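Local structure of hydrogenase-specific maturation endopeptidase (Thermococcus kodakarensis, 5IJA) at residues D15-K21 against M126-V132; R2-L6 against L43-G49. The protein is a maturation protease for [NiFe] hydrogenase, probably an endopeptidase that activates the hydrogenase by processing its precursor. One frame throughout, in Å; residues are numbered along the deposited sequence.

Interaction 1 of 2, residues D15-K21 against M126-V132; sequences DDGAGLK and MELSDEV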
loop_
_atom_site.group_PDB
_atom_site.type_symbol
_atom_site.label_atom_id
_atom_site.label_comp_id
_atom_site.label_asym_id
_atom_site.label_seq_id
_atom_site.Cartn_x
_atom_site.Cartn_y
_atom_site.Cartn_z
ATOM N N ASP A 15 -7.980 3.003 -11.341
ATOM C CA ASP A 15 -8.017 2.940 -9.891
ATOM C C ASP A 15 -6.935 2.018 -9.336
ATOM O O ASP A 15 -6.634 2.068 -8.145
ATOM C CB ASP A 15 -9.400 2.490 -9.406
ATOM C CG ASP A 15 -10.486 3.518 -9.702
ATOM O OD1 ASP A 15 -10.144 4.662 -10.039
ATOM O OD2 ASP A 15 -11.680 3.178 -9.582
ATOM N N ASP A 16 -6.336 1.181 -10.186
ATOM C CA ASP A 16 -5.234 0.341 -9.714
ATOM C C ASP A 16 -3.963 1.166 -9.486
ATOM O O ASP A 16 -2.941 0.640 -9.041
ATOM C CB ASP A 16 -4.964 -0.821 -10.678
ATOM C CG ASP A 16 -5.453 -2.161 -10.135
ATOM O OD1 ASP A 16 -5.827 -2.254 -8.944
ATOM O OD2 ASP A 16 -5.461 -3.145 -10.904
ATOM N N GLY A 17 -4.030 2.466 -9.755
ATOM C CA GLY A 17 -2.956 3.379 -9.396
ATOM C C GLY A 17 -3.251 4.202 -8.141
ATOM O O GLY A 17 -2.539 5.163 -7.841
ATOM N N ALA A 18 -4.298 3.836 -7.407
ATOM C CA ALA A 18 -4.707 4.646 -6.249
ATOM C C ALA A 18 -3.590 4.701 -5.200
ATOM O O ALA A 18 -3.272 5.769 -4.656
ATOM C CB ALA A 18 -5.957 4.106 -5.655
ATOM N N GLY A 19 -2.982 3.549 -4.950
ATOM C CA GLY A 19 -1.857 3.465 -4.031
ATOM C C GLY A 19 -0.702 4.360 -4.414
ATOM O O GLY A 19 -0.111 5.021 -3.553
ATOM N N LEU A 20 -0.378 4.404 -5.711
ATOM C CA LEU A 20 0.717 5.222 -6.198
ATOM C C LEU A 20 0.392 6.703 -6.050
ATOM O O LEU A 20 1.258 7.499 -5.700
ATOM C CB LEU A 20 1.046 4.885 -7.666
ATOM C CG LEU A 20 1.390 3.432 -7.992
ATOM C CD1 LEU A 20 1.790 3.274 -9.457
ATOM C CD2 LEU A 20 2.500 2.906 -7.087
ATOM N N LYS A 21 -0.867 7.069 -6.290
ATOM C CA LYS A 21 -1.264 8.465 -6.203
ATOM C C LYS A 21 -1.193 8.942 -4.757
ATOM O O LYS A 21 -0.718 10.038 -4.471
ATOM C CB LYS A 21 -2.675 8.664 -6.767
ATOM C CG LYS A 21 -2.704 9.206 -8.207
ATOM C CD LYS A 21 -2.866 8.103 -9.251
ATOM C CE LYS A 21 -3.007 8.691 -10.664
ATOM N NZ LYS A 21 -3.369 7.664 -11.692
ATOM N N MET A 126 -5.214 6.514 -17.054
ATOM C CA MET A 126 -4.334 7.132 -16.063
ATOM C C MET A 126 -5.042 8.038 -15.046
ATOM O O MET A 126 -4.391 8.617 -14.168
ATOM C CB MET A 126 -3.254 7.945 -16.774
ATOM C CG MET A 126 -2.099 7.109 -17.301
ATOM S SD MET A 126 -0.604 8.091 -17.553
ATOM C CE MET A 126 -1.324 9.652 -18.102
ATOM N N GLU A 127 -6.361 8.165 -15.161
ATOM C CA GLU A 127 -7.112 9.022 -14.250
ATOM C C GLU A 127 -7.896 8.193 -13.236
ATOM O O GLU A 127 -8.426 7.130 -13.555
ATOM C CB GLU A 127 -8.060 9.951 -15.026
ATOM N N LEU A 128 -7.960 8.685 -12.003
ATOM C CA LEU A 128 -8.771 8.043 -10.979
ATOM C C LEU A 128 -10.238 8.443 -11.111
ATOM O O LEU A 128 -10.548 9.582 -11.470
ATOM C CB LEU A 128 -8.263 8.407 -9.587
ATOM C CG LEU A 128 -6.827 8.011 -9.265
ATOM C CD1 LEU A 128 -6.437 8.626 -7.933
ATOM C CD2 LEU A 128 -6.742 6.501 -9.204
ATOM N N SER A 129 -11.129 7.499 -10.828
ATOM C CA SER A 129 -12.551 7.792 -10.716
ATOM C C SER A 129 -12.797 8.699 -9.522
ATOM O O SER A 129 -12.005 8.706 -8.572
ATOM C CB SER A 129 -13.366 6.508 -10.572
ATOM O OG SER A 129 -13.162 5.908 -9.304
ATOM N N ASP A 130 -13.891 9.458 -9.565
ATOM C CA ASP A 130 -14.171 10.432 -8.518
ATOM C C ASP A 130 -14.273 9.756 -7.149
ATOM O O ASP A 130 -13.763 10.286 -6.170
ATOM C CB ASP A 130 -15.458 11.226 -8.819
ATOM C CG ASP A 130 -15.216 12.452 -9.723
ATOM O OD1 ASP A 130 -14.058 12.724 -10.119
ATOM O OD2 ASP A 130 -16.199 13.168 -10.021
ATOM N N GLU A 131 -14.904 8.587 -7.076
ATOM C CA GLU A 131 -15.073 7.911 -5.790
ATOM C C GLU A 131 -13.733 7.529 -5.152
ATOM O O GLU A 131 -13.587 7.532 -3.924
ATOM C CB GLU A 131 -15.925 6.651 -5.938
ATOM C CG GLU A 131 -17.354 6.881 -6.383
ATOM C CD GLU A 131 -17.492 6.960 -7.891
ATOM O OE1 GLU A 131 -16.487 7.254 -8.576
ATOM O OE2 GLU A 131 -18.610 6.716 -8.394
ATOM N N VAL A 132 -12.760 7.195 -5.992
ATOM C CA VAL A 132 -11.458 6.737 -5.515
ATOM C C VAL A 132 -10.551 7.928 -5.172
ATOM O O VAL A 132 -9.662 7.807 -4.329
ATOM C CB VAL A 132 -10.803 5.788 -6.554
ATOM C CG1 VAL A 132 -9.338 5.503 -6.234
ATOM C CG2 VAL A 132 -11.569 4.498 -6.596
#

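Interaction 2 of 2, residues R2-L6 against L43-G49; sequences RVLIL and LANHYNG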
loop_
_atom_site.group_PDB
_atom_site.type_symbol
_atom_site.label_atom_id
_atom_site.label_comp_id
_atom_site.label_asym_id
_atom_site.label_seq_id
_atom_site.Cartn_x
_atom_site.Cartn_y
_atom_site.Cartn_z
ATOM N N ARG A 2 10.876 5.557 12.896
ATOM C CA ARG A 2 11.057 5.971 11.511
ATOM C C ARG A 2 10.187 5.107 10.636
ATOM O O ARG A 2 10.220 3.888 10.749
ATOM C CB ARG A 2 12.514 5.857 11.081
ATOM C CG ARG A 2 13.380 6.999 11.569
ATOM C CD ARG A 2 14.822 6.796 11.170
ATOM N NE ARG A 2 15.338 5.501 11.603
ATOM C CZ ARG A 2 15.822 4.581 10.776
ATOM N NH1 ARG A 2 15.854 4.817 9.466
ATOM N NH2 ARG A 2 16.276 3.430 11.256
ATOM N N VAL A 3 9.418 5.744 9.765
ATOM C CA VAL A 3 8.373 5.059 9.009
ATOM C C VAL A 3 8.676 5.071 7.525
ATOM O O VAL A 3 9.114 6.084 6.981
ATOM C CB VAL A 3 6.986 5.712 9.292
ATOM C CG1 VAL A 3 5.858 4.924 8.636
ATOM C CG2 VAL A 3 6.749 5.804 10.804
ATOM N N LEU A 4 8.505 3.923 6.869
ATOM C CA LEU A 4 8.656 3.847 5.415
ATOM C C LEU A 4 7.312 3.528 4.775
ATOM O O LEU A 4 6.611 2.628 5.227
ATOM C CB LEU A 4 9.686 2.785 5.026
ATOM C CG LEU A 4 9.835 2.400 3.549
ATOM C CD1 LEU A 4 10.226 3.584 2.658
ATOM C CD2 LEU A 4 10.847 1.293 3.410
ATOM N N ILE A 5 6.944 4.275 3.742
ATOM C CA ILE A 5 5.682 4.032 3.042
ATOM C C ILE A 5 5.966 3.320 1.728
ATOM O O ILE A 5 6.823 3.750 0.970
ATOM C CB ILE A 5 4.932 5.349 2.807
ATOM C CG1 ILE A 5 4.512 5.946 4.163
ATOM C CG2 ILE A 5 3.744 5.142 1.892
ATOM C CD1 ILE A 5 4.091 7.385 4.091
ATOM N N LEU A 6 5.285 2.199 1.491
ATOM C CA LEU A 6 5.415 1.450 0.249
ATOM C C LEU A 6 4.150 1.620 -0.570
ATOM O O LEU A 6 3.093 1.171 -0.158
ATOM C CB LEU A 6 5.645 -0.036 0.517
ATOM C CG LEU A 6 6.822 -0.419 1.407
ATOM C CD1 LEU A 6 6.952 -1.939 1.449
ATOM C CD2 LEU A 6 8.094 0.245 0.912
ATOM N N LEU A 43 12.699 -2.677 -2.850
ATOM C CA LEU A 43 12.924 -2.378 -1.461
ATOM C C LEU A 43 14.349 -2.724 -1.015
ATOM O O LEU A 43 14.860 -2.147 -0.056
ATOM C CB LEU A 43 11.900 -3.137 -0.618
ATOM C CG LEU A 43 11.936 -2.972 0.900
ATOM C CD1 LEU A 43 11.740 -1.539 1.353
ATOM C CD2 LEU A 43 10.858 -3.858 1.459
ATOM N N ALA A 44 14.966 -3.700 -1.672
ATOM C CA ALA A 44 16.319 -4.103 -1.290
ATOM C C ALA A 44 17.268 -2.905 -1.256
ATOM O O ALA A 44 18.028 -2.715 -0.297
ATOM C CB ALA A 44 16.841 -5.173 -2.245
ATOM N N ASN A 45 17.182 -2.069 -2.284
ATOM C CA ASN A 45 18.052 -0.907 -2.393
ATOM C C ASN A 45 17.638 0.276 -1.520
ATOM O O ASN A 45 18.406 1.226 -1.345
ATOM C CB ASN A 45 18.126 -0.452 -3.853
ATOM C CG ASN A 45 18.840 -1.450 -4.733
ATOM O OD1 ASN A 45 19.862 -2.010 -4.338
ATOM N ND2 ASN A 45 18.310 -1.683 -5.930
ATOM N N HIS A 46 16.434 0.226 -0.964
ATOM C CA HIS A 46 15.874 1.411 -0.330
ATOM C C HIS A 46 15.760 1.325 1.199
ATOM O O HIS A 46 15.898 2.328 1.901
ATOM C CB HIS A 46 14.492 1.692 -0.924
ATOM C CG HIS A 46 13.896 2.992 -0.476
ATOM N ND1 HIS A 46 14.143 4.187 -1.118
ATOM C CD2 HIS A 46 13.074 3.286 0.559
ATOM C CE1 HIS A 46 13.491 5.159 -0.505
ATOM N NE2 HIS A 46 12.841 4.641 0.521
ATOM N N TYR A 47 15.475 0.134 1.709
ATOM C CA TYR A 47 15.205 -0.030 3.136
ATOM C C TYR A 47 16.388 0.422 3.987
ATOM O O TYR A 47 17.536 0.115 3.668
ATOM C CB TYR A 47 14.874 -1.488 3.452
ATOM C CG TYR A 47 14.508 -1.694 4.911
ATOM C CD1 TYR A 47 13.373 -1.102 5.448
ATOM C CD2 TYR A 47 15.285 -2.495 5.738
ATOM C CE1 TYR A 47 13.035 -1.274 6.780
ATOM C CE2 TYR A 47 14.956 -2.675 7.074
ATOM C CZ TYR A 47 13.829 -2.072 7.584
ATOM O OH TYR A 47 13.490 -2.250 8.907
ATOM N N ASN A 48 16.101 1.146 5.062
ATOM C CA ASN A 48 17.143 1.687 5.935
ATOM C C ASN A 48 16.828 1.476 7.412
ATOM O O ASN A 48 17.093 2.343 8.252
ATOM C CB ASN A 48 17.342 3.181 5.646
ATOM C CG ASN A 48 18.608 3.747 6.289
ATOM O OD1 ASN A 48 19.644 3.082 6.354
ATOM N ND2 ASN A 48 18.519 4.979 6.776
ATOM N N GLY A 49 16.237 0.330 7.735
ATOM C CA GLY A 49 16.006 -0.029 9.131
ATOM C C GLY A 49 14.751 0.555 9.760
ATOM O O GLY A 49 14.578 0.499 10.988
#

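Interaction 1 of 2, residues D15-K21 against M126-V132
D15, L128 and K21 contribute most of the buried surface, and each meets the opposing segment in its own way. The D15 carboxylate faces the start of helix 130-146. D15 OD1 accepts the backbone N of S129 on the syn lone pair at 3.1 Å, with a nearly straight N-H...O angle of 170°. D15 OD2 takes the hydroxyl OG of S129 at 3.1 Å, also from the syn side but 19° out of the carboxylate plane. OD2 additionally accepts the backbone N atoms of K120 and E121, so the buried carboxylate is gripped on both oxygens. V132 crosses over this group, its CG2 3.3 Å from D15 OD2, while its CG1 lies 3.7 Å from A18 CB.

L128 spreads its two methyls between two neighbours. L128 CD2 rests 3.8 Å from D15 CA, and L128 CD1 lies 3.8 Å from K21 CG. The K21 chain bends at chi2 (97°) and then runs extended past L128 in the opposite direction, which carries NZ to M126 O at 2.8 Å, arriving from above the carbonyl plane.

S129 holds the N-cap position of helix 130-146, as G17 does for helix 18-28. The contact thus joins the N-terminal ends of helices 18-28 and 130-146, which follow strands 3-8 and 111-118, at the carboxyl ends of the parallel strands of this alpha/beta fold.

Interaction 2 of 2, residues R2-L6 against L43-G49
L4 projects from strand 3-8, an inner strand of the mixed sheet of this alpha/beta fold, and its forked end is the main bump that the loop 43-49 receives. The hollow has three walls. L43 CD1 meets L4 CD2 at 3.6 Å, the Y47 ring offers an edge atom, CD1, at 4.0 Å from the same L4 CD2, and the imidazole of H46 turns its edge to the other methyl, with NE2 3.5 Å from L4 CD1. Because L4 CG stands anti to the backbone N (chi1 171°), the fork reaches out to all three, crossing each obliquely. Cut back to an alanine, this position would lose the whole fork and would probably leave a gap between L43, H46 and Y47, with L43 CD1 and the two ring edges deprived of their shared apolar partner.

L43 is a second bump: its CD1 fits between two leucines of the strand, touching L6 CD2 at 4.1 Å as well as L4. The rings lining the hollow are anchored at their polar atoms, H46 NE2 to N32 OD1 and Y47 OH to the carbonyl of E50. Behind them, L43 O accepts both H46 N and Y47 N, evidence of a single helix-like turn that brings these side chains to the strand.

Toward R2 the contact becomes polar. Within the loop, the backbone N of G49 sits over the centre of one face of the Y47 ring, and the backbone there (phi 84°) is suited to a residue without a side chain. R2, bent at chi3, presents its guanidinium end-on to a single acceptor lying in its plane: N48 O takes NH1 at 3.0 Å from above the carbonyl plane and NH2 at 3.3 Å on a lone pair.

The two contacts lie on opposite sides of the chain's centre, their own centres 24 Å apart and their nearest atoms about 6 Å from each other, without touching. Along the sequence the segments alternate: 2-6, 15-21, 43-49, 126-132. Strand 3-8 and helix 18-28, consecutive elements, each supply one segment. Interaction 2 involves the beginning of that strand and the loop between strands 33-37 and 52-59; interaction 1 follows the strand's far end, where helices 18-28 and 130-146 start. The N-terminal strand and the start of the helix after it are therefore tied at one end of the sheet to the loop before strand 52-59 and at the other to the region leading into the last helix.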